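Local structure of alpha-1,2-mannosidase (Bacteroides thetaiotaomicron, 2WW2) at residues Pro684-Ala689 / Leu712-Asp717; Phe188-Ile193 / Ala225-Thr230; Gly330-Phe335 / Cys378-Asn383; Asp58-Gly63 / Glu95-Phe100. The protein probably hydrolyses alpha-linked mannosides with inversion of anomeric configuration, as a calcium-dependent member of glycoside hydrolase family 92. One frame throughout, in Å; residues are numbered along the deposited sequence. Where two conformers were deposited one is given.

Contact 1 (Pro684-Ala689 / Leu712-Asp717); sequences PYIRKA and LNLSMD
Arg687 and Lys688 both face Ser715, a classic beta bulge in the antiparallel pairing of strands 685-691 and 710-717, within a mixed sheet of the family 92 catalytic domain. Four backbone hydrogen bonds carry the pairing. Asp717 N gives to Tyr685 O at 2.9 Å, and the return bond from Tyr685 N to Asp717 O is longer, 3.3 Å. At the bulge Arg687 N meets Ser715 O at 2.8 Å, while Ser715 N points straight at Lys688 O (178° at the hydrogen).

Apolar contacts lie on the face that carries Ile686, Ala689, Leu714 and Met716. Leu714 CD2 touches Ala689 CB at 3.6 Å and also meets Ile686 CG2. The Met716 chain is bent, and its chi3 of -64° turns CE back to 3.4 Å from Pro684 O. On the other face Tyr685 packs against helix 600-613, touching Trp601, Gln604 and Tyr605.

Waters tie polar side chains to main-chain oxygens. Water 1 accepts from Arg687 NE at 2.6 Å and donates to Met716 O. Water 2 donates to Asn713 O, bonds Ser715 OG and reaches Lys688 O weakly. Arg687 passes Asp717 with its guanidinium plane 84° from that of the carboxylate; Arg687 CD touches Asp717 OD2 at 3.5 Å, but NE stays 4.3 Å from OD2, too far for a salt bridge.

The strand pairing thus rests on main-chain bonds and one oily face, whereas the opposite charges of Arg687 and Asp717 probably attract without a direct bond and the arginine reaches the second strand's backbone by way of a water.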
loop_
_atom_site.group_PDB
_atom_site.type_symbol
_atom_site.label_atom_id
_atom_site.label_comp_id
_atom_site.label_asym_id
_atom_site.label_seq_id
_atom_site.Cartn_x
_atom_site.Cartn_y
_atom_site.Cartn_z
ATOM N N PRO A 684 -25.408 -11.185 13.876
ATOM C CA PRO A 684 -25.706 -10.931 12.465
ATOM C C PRO A 684 -26.283 -12.139 11.720
ATOM O O PRO A 684 -26.786 -11.991 10.606
ATOM C CB PRO A 684 -24.324 -10.587 11.891
ATOM C CG PRO A 684 -23.387 -11.473 12.696
ATOM C CD PRO A 684 -23.976 -11.468 14.100
ATOM N N TYR A 685 -26.204 -13.321 12.315
ATOM C CA TYR A 685 -26.506 -14.564 11.592
ATOM C C TYR A 685 -27.978 -14.960 11.675
ATOM O O TYR A 685 -28.604 -14.822 12.723
ATOM C CB TYR A 685 -25.652 -15.725 12.139
ATOM C CG TYR A 685 -24.167 -15.497 11.982
ATOM C CD1 TYR A 685 -23.577 -15.509 10.715
ATOM C CD2 TYR A 685 -23.355 -15.258 13.090
ATOM C CE1 TYR A 685 -22.220 -15.285 10.553
ATOM C CE2 TYR A 685 -21.999 -15.034 12.939
ATOM C CZ TYR A 685 -21.432 -15.056 11.670
ATOM O OH TYR A 685 -20.075 -14.848 11.503
ATOM N N ILE A 686 -28.514 -15.493 10.582
ATOM C CA ILE A 686 -29.861 -16.058 10.609
ATOM C C ILE A 686 -29.774 -17.539 11.006
ATOM O O ILE A 686 -29.227 -18.362 10.267
ATOM C CB ILE A 686 -30.579 -15.898 9.241
ATOM C CG1 ILE A 686 -30.746 -14.413 8.874
ATOM C CG2 ILE A 686 -31.932 -16.629 9.223
ATOM C CD1 ILE A 686 -31.143 -14.207 7.419
ATOM N N ARG A 687 -30.289 -17.880 12.181
ATOM C CA ARG A 687 -30.281 -19.277 12.623
ATOM C C ARG A 687 -31.451 -20.026 11.996
ATOM O O ARG A 687 -31.293 -21.149 11.492
ATOM C CB ARG A 687 -30.331 -19.386 14.152
ATOM C CG ARG A 687 -30.405 -20.832 14.656
ATOM C CD ARG A 687 -30.379 -20.924 16.184
ATOM N NE ARG A 687 -31.480 -20.185 16.794
ATOM C CZ ARG A 687 -32.717 -20.652 16.930
ATOM N NH1 ARG A 687 -33.028 -21.873 16.499
ATOM N NH2 ARG A 687 -33.645 -19.897 17.510
ATOM N N LYS A 688 -32.622 -19.405 12.026
ATOM C CA LYS A 688 -33.838 -20.025 11.516
ATOM C C LYS A 688 -34.742 -18.942 10.935
ATOM O O LYS A 688 -34.702 -17.788 11.381
ATOM C CB LYS A 688 -34.548 -20.736 12.677
ATOM C CG LYS A 688 -35.753 -21.558 12.276
ATOM C CD LYS A 688 -36.434 -22.164 13.518
ATOM C CE LYS A 688 -37.735 -22.861 13.120
ATOM N NZ LYS A 688 -38.734 -22.935 14.237
ATOM N N ALA A 689 -35.560 -19.299 9.949
ATOM C CA ALA A 689 -36.552 -18.353 9.426
ATOM C C ALA A 689 -37.915 -19.012 9.168
ATOM O O ALA A 689 -37.995 -20.168 8.750
ATOM C CB ALA A 689 -36.035 -17.685 8.153
ATOM N N LEU A 712 -41.576 -12.182 7.266
ATOM C CA LEU A 712 -40.383 -13.000 7.384
ATOM C C LEU A 712 -39.876 -12.864 8.814
ATOM O O LEU A 712 -39.418 -11.787 9.217
ATOM C CB LEU A 712 -39.317 -12.512 6.406
ATOM C CG LEU A 712 -38.032 -13.329 6.370
ATOM C CD1 LEU A 712 -38.296 -14.807 5.950
ATOM C CD2 LEU A 712 -36.986 -12.638 5.461
ATOM N N ASN A 713 -39.973 -13.948 9.580
ATOM C CA ASN A 713 -39.625 -13.965 11.008
ATOM C C ASN A 713 -38.273 -14.637 11.208
ATOM O O ASN A 713 -38.160 -15.859 11.070
ATOM C CB ASN A 713 -40.723 -14.701 11.796
ATOM C CG ASN A 713 -40.423 -14.833 13.294
ATOM O OD1 ASN A 713 -39.383 -14.425 13.787
ATOM N ND2 ASN A 713 -41.361 -15.417 14.019
ATOM N N LEU A 714 -37.250 -13.843 11.537
ATOM C CA LEU A 714 -35.899 -14.365 11.647
ATOM C C LEU A 714 -35.479 -14.560 13.105
ATOM O O LEU A 714 -35.738 -13.698 13.947
ATOM C CB LEU A 714 -34.914 -13.419 10.960
ATOM C CG LEU A 714 -35.231 -13.031 9.522
ATOM C CD1 LEU A 714 -34.234 -11.974 9.023
ATOM C CD2 LEU A 714 -35.183 -14.269 8.647
ATOM N N SER A 715 -34.830 -15.694 13.385
ATOM C CA SER A 715 -34.201 -15.946 14.680
ATOM C C SER A 715 -32.715 -15.671 14.511
ATOM O O SER A 715 -32.022 -16.423 13.809
ATOM C CB SER A 715 -34.401 -17.403 15.099
ATOM O OG SER A 715 -35.778 -17.707 15.218
ATOM N N MET A 716 -32.232 -14.592 15.120
ATOM C CA MET A 716 -30.852 -14.152 14.925
ATOM C C MET A 716 -29.952 -14.803 15.971
ATOM O O MET A 716 -30.402 -15.084 17.074
ATOM C CB MET A 716 -30.734 -12.624 15.018
ATOM C CG MET A 716 -31.720 -11.854 14.138
ATOM S SD MET A 716 -31.579 -12.251 12.391
ATOM C CE MET A 716 -29.912 -11.670 12.011
ATOM N N ASP A 717 -28.691 -15.044 15.614
ATOM C CA ASP A 717 -27.762 -15.753 16.486
ATOM C C ASP A 717 -26.370 -15.144 16.349
ATOM O O ASP A 717 -26.077 -14.486 15.352
ATOM C CB ASP A 717 -27.733 -17.236 16.104
ATOM C CG ASP A 717 -27.273 -18.131 17.245
ATOM O OD1 ASP A 717 -26.867 -17.606 18.308
ATOM O OD2 ASP A 717 -27.315 -19.368 17.073
HETATM O O HOH W 1 -30.972 -17.902 17.841
HETATM O O HOH W 2 -37.629 -17.782 13.063
#

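Contact 2 (Phe188-Ile193 / Ala225-Thr230); sequences FSHPVI and AGEKLT
Phe188, at the end of strand 182-188, touches Leu229 through CD1 to Leu229 CD2 at 4.1 Å, the methyl lying at the ring edge. The two segments are the end of one strand and the start of its antiparallel neighbour, 229-236, in the N-terminal beta domain, whose sequence family belongs to the galactose mutarotase clan. Beyond the contact the Phe188 ring meets that of Phe221.

Ser189 follows and pairs with Thr230 twice. Its backbone N gives to Thr230 O at 3.0 Å. Thr230 N gives in turn to Ser189 OG at 2.8 Å, an almost straight bond in which a side-chain oxygen does the accepting. The hydroxyl sits between the backbone N and the carbonyl carbon (chi1 59°), and it also shares a hydrogen bond of 2.8 Å with His190 ND1. A glycerol, probably from the crystallisation liquor, lies beside this side chain.

His190 completes the chain of bonds. Its NE2 donates to Glu227 OE1 at 2.8 Å in a His-carboxylate hydrogen bond that is straight (179°) and lies in the ring plane, with the carboxylate turned 52° from the imidazole. Bonds at both nitrogens probably hold the ring in this rotation. An alanine here would remove the imidazole, and would probably leave Glu227 without its mate and let Ser189 OG turn more freely. Val223 and Pro224 pack on the same histidine. Its CB rests 3.9 Å from Leu229 CD1, and on the way to the carboxylate the ring passes the main chain, bringing His190 CE1 to 3.3 Å from Lys228 O.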
loop_
_atom_site.group_PDB
_atom_site.type_symbol
_atom_site.label_atom_id
_atom_site.label_comp_id
_atom_site.label_asym_id
_atom_site.label_seq_id
_atom_site.Cartn_x
_atom_site.Cartn_y
_atom_site.Cartn_z
ATOM N N PHE A 188 -42.627 39.719 -3.029
ATOM C CA PHE A 188 -42.135 40.123 -1.715
ATOM C C PHE A 188 -43.308 40.667 -0.902
ATOM O O PHE A 188 -44.212 41.329 -1.445
ATOM C CB PHE A 188 -41.022 41.178 -1.855
ATOM C CG PHE A 188 -39.811 40.677 -2.620
ATOM C CD1 PHE A 188 -38.713 40.166 -1.947
ATOM C CD2 PHE A 188 -39.798 40.670 -4.003
ATOM C CE1 PHE A 188 -37.604 39.680 -2.643
ATOM C CE2 PHE A 188 -38.692 40.184 -4.710
ATOM C CZ PHE A 188 -37.595 39.696 -4.029
ATOM N N SER A 189 -43.293 40.407 0.397
ATOM C CA SER A 189 -44.416 40.780 1.238
ATOM C C SER A 189 -44.454 42.274 1.560
ATOM O O SER A 189 -45.505 42.811 1.906
ATOM C CB SER A 189 -44.373 39.970 2.541
ATOM O OG SER A 189 -43.156 40.214 3.234
ATOM N N HIS A 190 -43.313 42.943 1.461
ATOM C CA HIS A 190 -43.207 44.329 1.913
ATOM C C HIS A 190 -42.843 45.248 0.752
ATOM O O HIS A 190 -42.289 44.791 -0.249
ATOM C CB HIS A 190 -42.161 44.425 3.028
ATOM C CG HIS A 190 -42.661 43.963 4.361
ATOM N ND1 HIS A 190 -42.809 42.629 4.683
ATOM C CD2 HIS A 190 -43.040 44.660 5.462
ATOM C CE1 HIS A 190 -43.273 42.526 5.917
ATOM N NE2 HIS A 190 -43.416 43.744 6.413
ATOM N N PRO A 191 -43.165 46.548 0.876
ATOM C CA PRO A 191 -42.884 47.520 -0.177
ATOM C C PRO A 191 -41.414 47.573 -0.557
ATOM O O PRO A 191 -40.532 47.555 0.318
ATOM C CB PRO A 191 -43.259 48.857 0.463
ATOM C CG PRO A 191 -44.276 48.499 1.517
ATOM C CD PRO A 191 -43.893 47.146 2.017
ATOM N N VAL A 192 -41.174 47.666 -1.858
ATOM C CA VAL A 192 -39.845 47.800 -2.409
ATOM C C VAL A 192 -39.505 49.286 -2.468
ATOM O O VAL A 192 -40.027 50.008 -3.307
ATOM C CB VAL A 192 -39.792 47.193 -3.822
ATOM C CG1 VAL A 192 -38.420 47.421 -4.463
ATOM C CG2 VAL A 192 -40.134 45.698 -3.773
ATOM N N ILE A 193 -38.635 49.738 -1.577
ATOM C CA ILE A 193 -38.320 51.160 -1.439
ATOM C C ILE A 193 -37.360 51.651 -2.515
ATOM O O ILE A 193 -37.557 52.737 -3.071
ATOM C CB ILE A 193 -37.700 51.449 -0.063
ATOM C CG1 ILE A 193 -38.595 50.879 1.034
ATOM C CG2 ILE A 193 -37.490 52.953 0.137
ATOM C CD1 ILE A 193 -40.048 51.275 0.917
ATOM N N ALA A 225 -39.197 46.829 12.634
ATOM C CA ALA A 225 -38.713 45.929 13.678
ATOM C C ALA A 225 -39.815 44.973 14.130
ATOM O O ALA A 225 -40.976 45.368 14.260
ATOM C CB ALA A 225 -38.182 46.727 14.865
ATOM N N GLY A 226 -39.460 43.716 14.371
ATOM C CA GLY A 226 -40.446 42.728 14.796
ATOM C C GLY A 226 -41.121 42.007 13.640
ATOM O O GLY A 226 -41.740 40.967 13.843
ATOM N N GLU A 227 -41.018 42.549 12.428
ATOM C CA GLU A 227 -41.646 41.914 11.271
ATOM C C GLU A 227 -40.614 41.160 10.428
ATOM O O GLU A 227 -39.424 41.390 10.556
ATOM C CB GLU A 227 -42.406 42.939 10.409
ATOM C CG GLU A 227 -43.594 43.593 11.131
ATOM C CD GLU A 227 -44.471 44.426 10.194
ATOM O OE1 GLU A 227 -44.299 44.367 8.953
ATOM O OE2 GLU A 227 -45.341 45.150 10.702
ATOM N N LYS A 228 -41.082 40.253 9.581
ATOM C CA LYS A 228 -40.192 39.474 8.724
ATOM C C LYS A 228 -40.637 39.650 7.285
ATOM O O LYS A 228 -41.827 39.822 7.020
ATOM C CB LYS A 228 -40.211 37.990 9.109
ATOM C CG LYS A 228 -39.716 37.722 10.550
ATOM C CD LYS A 228 -39.731 36.227 10.875
ATOM C CE LYS A 228 -41.169 35.699 10.951
ATOM N NZ LYS A 228 -41.216 34.275 11.429
ATOM N N LEU A 229 -39.677 39.609 6.365
ATOM C CA LEU A 229 -39.980 39.644 4.944
ATOM C C LEU A 229 -40.297 38.221 4.506
ATOM O O LEU A 229 -39.566 37.285 4.857
ATOM C CB LEU A 229 -38.750 40.129 4.163
ATOM C CG LEU A 229 -38.880 40.218 2.638
ATOM C CD1 LEU A 229 -39.790 41.396 2.244
ATOM C CD2 LEU A 229 -37.504 40.358 2.004
ATOM N N THR A 230 -41.373 38.052 3.743
ATOM C CA THR A 230 -41.625 36.782 3.080
ATOM C C THR A 230 -41.313 36.929 1.595
ATOM O O THR A 230 -41.629 37.952 0.989
ATOM C CB THR A 230 -43.090 36.346 3.246
ATOM O OG1 THR A 230 -43.351 36.101 4.631
ATOM C CG2 THR A 230 -43.353 35.068 2.471
#

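Contact 3 (Gly330-Phe335 / Cys378-Asn383); sequences GFWDTF and CMIGNN
Trp332 and Met379 make the tight part of this contact. Met379 CE stands over one face of the indole, 3.6 Å from the centroid of the six-membered ring and only 15° off its normal, a CH-pi contact. The sulfur lies farther out, Met379 SD being 4.8 Å from the same centroid and oblique to it, a Met-aromatic contact. A chi1 of 180° sets Trp332 CG anti to the backbone N. The pyrrole part of the indole meets Ile380: Trp332 CD1 is 3.3 Å from Ile380 O, and NE1 is 3.6 Å from Ile380 CG1. Trp332 NE1 also makes a weak hydrogen bond to Glu450, and Arg336 forms a cation-pi pair with the indole. An alanine here would strip away the indole, and would probably open a gap beside Ile380 and leave Met379 CE without its aromatic seat. The buried Asn383 side chain lies against the Phe335 ring, though their closest approach is doubtful, and Tyr453 meets the same ring.

Both segments belong to the catalytic domain, of the six-hairpin glycosidase clan, consistent with an (alpha/alpha)6-barrel. Gly330 is the N-cap of helix 331-334, and its O accepts from both Asp333 N and Thr334 N.

No hydrogen bond crosses between the two segments. Looser is the approach of Phe331 CB to Asn383 CB, 4.2 Å, beside the start of helix 383-393. Toward the partly exposed Asp333 the surroundings turn polar: glycerol, probably from the crystallisation liquor, bonds Gly330 N and, in the Asp333 conformer given, OD2, while Asp333 OD1 is bonded to Gln585.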
loop_
_atom_site.group_PDB
_atom_site.type_symbol
_atom_site.label_atom_id
_atom_site.label_comp_id
_atom_site.label_asym_id
_atom_site.label_seq_id
_atom_site.Cartn_x
_atom_site.Cartn_y
_atom_site.Cartn_z
ATOM N N GLY A 330 -28.264 9.206 -13.861
ATOM C CA GLY A 330 -27.389 8.285 -14.584
ATOM C C GLY A 330 -27.814 6.847 -14.308
ATOM O O GLY A 330 -27.514 6.287 -13.248
ATOM N N PHE A 331 -28.500 6.245 -15.265
ATOM C CA PHE A 331 -29.008 4.901 -15.076
ATOM C C PHE A 331 -27.894 3.902 -14.767
ATOM O O PHE A 331 -28.140 2.921 -14.090
ATOM C CB PHE A 331 -29.800 4.434 -16.290
ATOM C CG PHE A 331 -31.072 5.211 -16.539
ATOM C CD1 PHE A 331 -31.743 5.852 -15.495
ATOM C CD2 PHE A 331 -31.627 5.251 -17.820
ATOM C CE1 PHE A 331 -32.914 6.552 -15.732
ATOM C CE2 PHE A 331 -32.836 5.952 -18.068
ATOM C CZ PHE A 331 -33.464 6.599 -17.027
ATOM N N TRP A 332 -26.681 4.156 -15.268
ATOM C CA TRP A 332 -25.536 3.291 -14.988
ATOM C C TRP A 332 -25.386 3.116 -13.487
ATOM O O TRP A 332 -24.990 2.059 -12.985
ATOM C CB TRP A 332 -24.239 3.876 -15.577
ATOM C CG TRP A 332 -23.051 3.016 -15.298
ATOM C CD1 TRP A 332 -22.737 1.815 -15.890
ATOM C CD2 TRP A 332 -22.034 3.262 -14.327
ATOM N NE1 TRP A 332 -21.565 1.319 -15.364
ATOM C CE2 TRP A 332 -21.112 2.187 -14.400
ATOM C CE3 TRP A 332 -21.805 4.294 -13.403
ATOM C CZ2 TRP A 332 -19.975 2.113 -13.578
ATOM C CZ3 TRP A 332 -20.681 4.219 -12.583
ATOM C CH2 TRP A 332 -19.779 3.138 -12.676
ATOM N N ASP A 333 -25.716 4.160 -12.754
ATOM C CA ASP A 333 -25.683 4.093 -11.285
ATOM C C ASP A 333 -27.010 3.609 -10.717
ATOM O O ASP A 333 -27.058 2.698 -9.861
ATOM C CB ASP A 333 -25.399 5.467 -10.681
ATOM C CG ASP A 333 -23.919 5.738 -10.508
ATOM O OD1 ASP A 333 -23.190 4.874 -9.967
ATOM O OD2 ASP A 333 -23.494 6.826 -10.896
ATOM N N THR A 334 -28.092 4.230 -11.163
ATOM C CA THR A 334 -29.376 4.076 -10.459
ATOM C C THR A 334 -30.179 2.801 -10.800
ATOM O O THR A 334 -31.134 2.496 -10.116
ATOM C CB THR A 334 -30.261 5.332 -10.635
ATOM O OG1 THR A 334 -30.567 5.506 -12.031
ATOM C CG2 THR A 334 -29.532 6.580 -10.090
ATOM N N PHE A 335 -29.800 2.054 -11.841
ATOM C CA PHE A 335 -30.539 0.811 -12.140
ATOM C C PHE A 335 -30.322 -0.245 -11.056
ATOM O O PHE A 335 -31.144 -1.142 -10.884
ATOM C CB PHE A 335 -30.140 0.223 -13.506
ATOM C CG PHE A 335 -28.941 -0.720 -13.453
ATOM C CD1 PHE A 335 -29.095 -2.048 -13.079
ATOM C CD2 PHE A 335 -27.672 -0.286 -13.841
ATOM C CE1 PHE A 335 -27.990 -2.924 -13.050
ATOM C CE2 PHE A 335 -26.570 -1.165 -13.831
ATOM C CZ PHE A 335 -26.736 -2.473 -13.418
ATOM N N CYS A 378 -21.846 10.628 -20.651
ATOM C CA CYS A 378 -21.279 10.275 -19.339
ATOM C C CYS A 378 -21.525 8.795 -19.060
ATOM O O CYS A 378 -22.626 8.300 -19.300
ATOM C CB CYS A 378 -21.961 11.119 -18.257
ATOM S SG CYS A 378 -21.271 10.945 -16.603
ATOM N N MET A 379 -20.501 8.101 -18.569
ATOM C CA MET A 379 -20.598 6.672 -18.200
ATOM C C MET A 379 -20.929 5.772 -19.397
ATOM O O MET A 379 -20.703 6.146 -20.545
ATOM C CB MET A 379 -21.583 6.422 -17.043
ATOM C CG MET A 379 -21.251 7.202 -15.747
ATOM S SD MET A 379 -19.449 7.350 -15.454
ATOM C CE MET A 379 -18.920 5.667 -15.281
ATOM N N ILE A 380 -21.437 4.579 -19.107
ATOM C CA ILE A 380 -21.531 3.531 -20.119
ATOM C C ILE A 380 -22.788 2.688 -19.920
ATOM O O ILE A 380 -23.526 2.860 -18.939
ATOM C CB ILE A 380 -20.306 2.571 -20.040
ATOM C CG1 ILE A 380 -20.327 1.809 -18.705
ATOM C CG2 ILE A 380 -18.965 3.334 -20.253
ATOM C CD1 ILE A 380 -19.175 0.812 -18.567
ATOM N N GLY A 381 -23.022 1.764 -20.849
ATOM C CA GLY A 381 -24.049 0.739 -20.656
ATOM C C GLY A 381 -25.376 1.044 -21.331
ATOM O O GLY A 381 -25.556 2.123 -21.915
ATOM N N ASN A 382 -26.308 0.091 -21.239
ATOM C CA ASN A 382 -27.656 0.260 -21.764
ATOM C C ASN A 382 -28.633 -0.022 -20.628
ATOM O O ASN A 382 -29.591 -0.789 -20.766
ATOM C CB ASN A 382 -27.908 -0.732 -22.922
ATOM C CG ASN A 382 -27.104 -0.392 -24.175
ATOM O OD1 ASN A 382 -26.719 0.774 -24.422
ATOM N ND2 ASN A 382 -26.843 -1.395 -24.967
ATOM N N ASN A 383 -28.386 0.593 -19.477
ATOM C CA ASN A 383 -29.198 0.274 -18.326
ATOM C C ASN A 383 -30.592 0.906 -18.317
ATOM O O ASN A 383 -31.432 0.565 -17.473
ATOM C CB ASN A 383 -28.407 0.524 -17.043
ATOM C CG ASN A 383 -27.155 -0.329 -16.990
ATOM O OD1 ASN A 383 -26.021 0.187 -16.958
ATOM N ND2 ASN A 383 -27.345 -1.639 -17.039
#

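Contact 4 (Asp58-Gly63 / Glu95-Phe100); sequences DSLMRG and ERLVPF
Phe100 and Met61 meet where strands 60-67 and 98-108 pair in antiparallel fashion in the N-terminal beta domain. In the Met61 conformer given, one of two deposited, CE lies over the face of the Phe100 ring, 3.7 Å from its centroid and 21° off the normal; SD is oblique to it. Phe116 packs on both residues. The main chain pairs alongside: Phe100 N gives to Ser59 O at 3.0 Å, and Met61 exchanges bonds with Val98, its N meeting Val98 O at 2.8 Å.

Arg62 runs side by side with Leu97, whose CD1 covers the centre of the guanidinium at 3.6 Å from CZ. Thr45 O bonds its NE and His93 O its NH1. Arg62 O is gripped side-on by Arg96, through NE at 2.8 Å and NH2 at 3.1 Å, and Arg96 in turn makes a salt bridge with Asp148. At the other end, Ser59 N bonds Gln722 of a neighbouring subunit.

Carbonyl oxygens thus take up guanidinium N-H groups of both arginines while a methyl covers the flat face of Arg62, and the doubly gripped Arg62 O would probably be polarised by the charge of Arg96.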
loop_
_atom_site.group_PDB
_atom_site.type_symbol
_atom_site.label_atom_id
_atom_site.label_comp_id
_atom_site.label_asym_id
_atom_site.label_seq_id
_atom_site.Cartn_x
_atom_site.Cartn_y
_atom_site.Cartn_z
ATOM N N ASP A 58 -16.392 25.639 3.858
ATOM C CA ASP A 58 -16.382 27.056 3.506
ATOM C C ASP A 58 -17.384 27.794 4.390
ATOM O O ASP A 58 -18.440 27.252 4.720
ATOM C CB ASP A 58 -16.616 27.267 1.999
ATOM C CG ASP A 58 -15.372 26.895 1.169
ATOM O OD1 ASP A 58 -14.243 26.939 1.706
ATOM O OD2 ASP A 58 -15.488 26.547 -0.010
ATOM N N SER A 59 -17.025 28.990 4.833
ATOM C CA SER A 59 -17.811 29.679 5.845
ATOM C C SER A 59 -18.438 30.983 5.347
ATOM O O SER A 59 -18.869 31.819 6.156
ATOM C CB SER A 59 -16.919 29.965 7.063
ATOM O OG SER A 59 -15.828 30.820 6.689
ATOM N N LEU A 60 -18.479 31.158 4.027
ATOM C CA LEU A 60 -19.009 32.378 3.424
ATOM C C LEU A 60 -20.125 31.985 2.462
ATOM O O LEU A 60 -19.910 31.175 1.558
ATOM C CB LEU A 60 -17.920 33.129 2.661
ATOM C CG LEU A 60 -16.717 33.618 3.501
ATOM C CD1 LEU A 60 -15.622 34.186 2.586
ATOM C CD2 LEU A 60 -17.167 34.669 4.505
ATOM N N MET A 61 -21.308 32.548 2.668
ATOM C CA MET A 61 -22.442 32.205 1.825
ATOM C C MET A 61 -22.643 33.238 0.728
ATOM O O MET A 61 -22.463 34.426 0.951
ATOM C CB MET A 61 -23.712 32.088 2.660
ATOM C CG MET A 61 -24.843 31.468 1.881
ATOM S SD MET A 61 -24.754 29.692 1.934
ATOM C CE MET A 61 -25.100 29.356 3.681
ATOM N N ARG A 62 -23.004 32.779 -0.475
ATOM C CA ARG A 62 -23.226 33.695 -1.610
ATOM C C ARG A 62 -24.684 33.788 -2.053
ATOM O O ARG A 62 -25.085 34.775 -2.686
ATOM C CB ARG A 62 -22.437 33.252 -2.851
ATOM C CG ARG A 62 -20.968 33.037 -2.608
ATOM C CD ARG A 62 -20.251 32.800 -3.929
ATOM N NE ARG A 62 -18.944 32.218 -3.665
ATOM C CZ ARG A 62 -17.796 32.749 -4.053
ATOM N NH1 ARG A 62 -17.778 33.888 -4.740
ATOM N NH2 ARG A 62 -16.669 32.128 -3.756
ATOM N N GLY A 63 -25.468 32.751 -1.791
ATOM C CA GLY A 63 -26.869 32.789 -2.213
ATOM C C GLY A 63 -27.641 31.532 -1.863
ATOM O O GLY A 63 -27.072 30.573 -1.317
ATOM N N GLU A 95 -18.603 38.841 -5.192
ATOM C CA GLU A 95 -18.528 39.760 -4.064
ATOM C C GLU A 95 -19.561 39.526 -2.949
ATOM O O GLU A 95 -19.432 40.124 -1.881
ATOM C CB GLU A 95 -18.683 41.206 -4.546
ATOM C CG GLU A 95 -17.520 41.690 -5.359
ATOM C CD GLU A 95 -17.540 43.186 -5.486
ATOM O OE1 GLU A 95 -18.365 43.695 -6.269
ATOM O OE2 GLU A 95 -16.748 43.853 -4.781
ATOM N N ARG A 96 -20.587 38.708 -3.200
ATOM C CA ARG A 96 -21.589 38.392 -2.186
ATOM C C ARG A 96 -21.065 37.259 -1.354
ATOM O O ARG A 96 -21.235 36.090 -1.710
ATOM C CB ARG A 96 -22.929 37.921 -2.784
ATOM C CG ARG A 96 -23.721 38.960 -3.494
ATOM C CD ARG A 96 -25.139 38.462 -3.860
ATOM N NE ARG A 96 -25.190 37.059 -4.257
ATOM C CZ ARG A 96 -25.173 36.610 -5.511
ATOM N NH1 ARG A 96 -25.088 37.456 -6.551
ATOM N NH2 ARG A 96 -25.244 35.302 -5.729
ATOM N N LEU A 97 -20.416 37.592 -0.258
ATOM C CA LEU A 97 -19.780 36.597 0.583
ATOM C C LEU A 97 -20.109 36.959 2.009
ATOM O O LEU A 97 -19.539 37.895 2.540
ATOM C CB LEU A 97 -18.259 36.673 0.426
ATOM C CG LEU A 97 -17.566 36.097 -0.806
ATOM C CD1 LEU A 97 -17.930 34.658 -1.056
ATOM C CD2 LEU A 97 -17.850 36.969 -2.009
ATOM N N VAL A 98 -21.009 36.222 2.643
ATOM C CA VAL A 98 -21.465 36.610 3.958
ATOM C C VAL A 98 -21.137 35.500 4.950
ATOM O O VAL A 98 -21.572 34.354 4.764
ATOM C CB VAL A 98 -22.980 36.860 3.965
ATOM C CG1 VAL A 98 -23.418 37.379 5.343
ATOM C CG2 VAL A 98 -23.358 37.845 2.858
ATOM N N PRO A 99 -20.364 35.833 5.996
ATOM C CA PRO A 99 -19.909 34.805 6.932
ATOM C C PRO A 99 -21.041 34.241 7.807
ATOM O O PRO A 99 -21.918 34.991 8.256
ATOM C CB PRO A 99 -18.840 35.516 7.797
ATOM C CG PRO A 99 -18.892 36.977 7.443
ATOM C CD PRO A 99 -19.766 37.162 6.221
ATOM N N PHE A 100 -20.988 32.933 8.045
ATOM C CA PHE A 100 -21.952 32.238 8.909
ATOM C C PHE A 100 -21.247 31.077 9.611
ATOM O O PHE A 100 -20.195 30.608 9.163
ATOM C CB PHE A 100 -23.152 31.708 8.097
ATOM C CG PHE A 100 -22.819 30.544 7.204
ATOM C CD1 PHE A 100 -23.119 29.242 7.603
ATOM C CD2 PHE A 100 -22.221 30.747 5.964
ATOM C CE1 PHE A 100 -22.791 28.150 6.795
ATOM C CE2 PHE A 100 -21.894 29.673 5.144
ATOM C CZ PHE A 100 -22.204 28.371 5.548
#

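How the contacts relate
From the N terminus the contacts follow in series, none nested in or crossing another. Contact 4 comes first, closing a loop of 31 residues in the N-terminal beta domain and joining strands 60-67 and 98-108. Contact 2 then closes a helix-free excursion of 31 residues in the same domain, between the end of strand 182-188 and the start of 229-236; its centre lies about 23 Å from that of contact 4. In the catalytic domain, contact 3 closes a mostly helical loop of 42 residues, joining helix 331-334 to the loop before helix 383-393. Contact 1 closes a loop of 22 residues near the C terminus, pairing strands 685-691 and 710-717, about 60 Å between centres from contact 2.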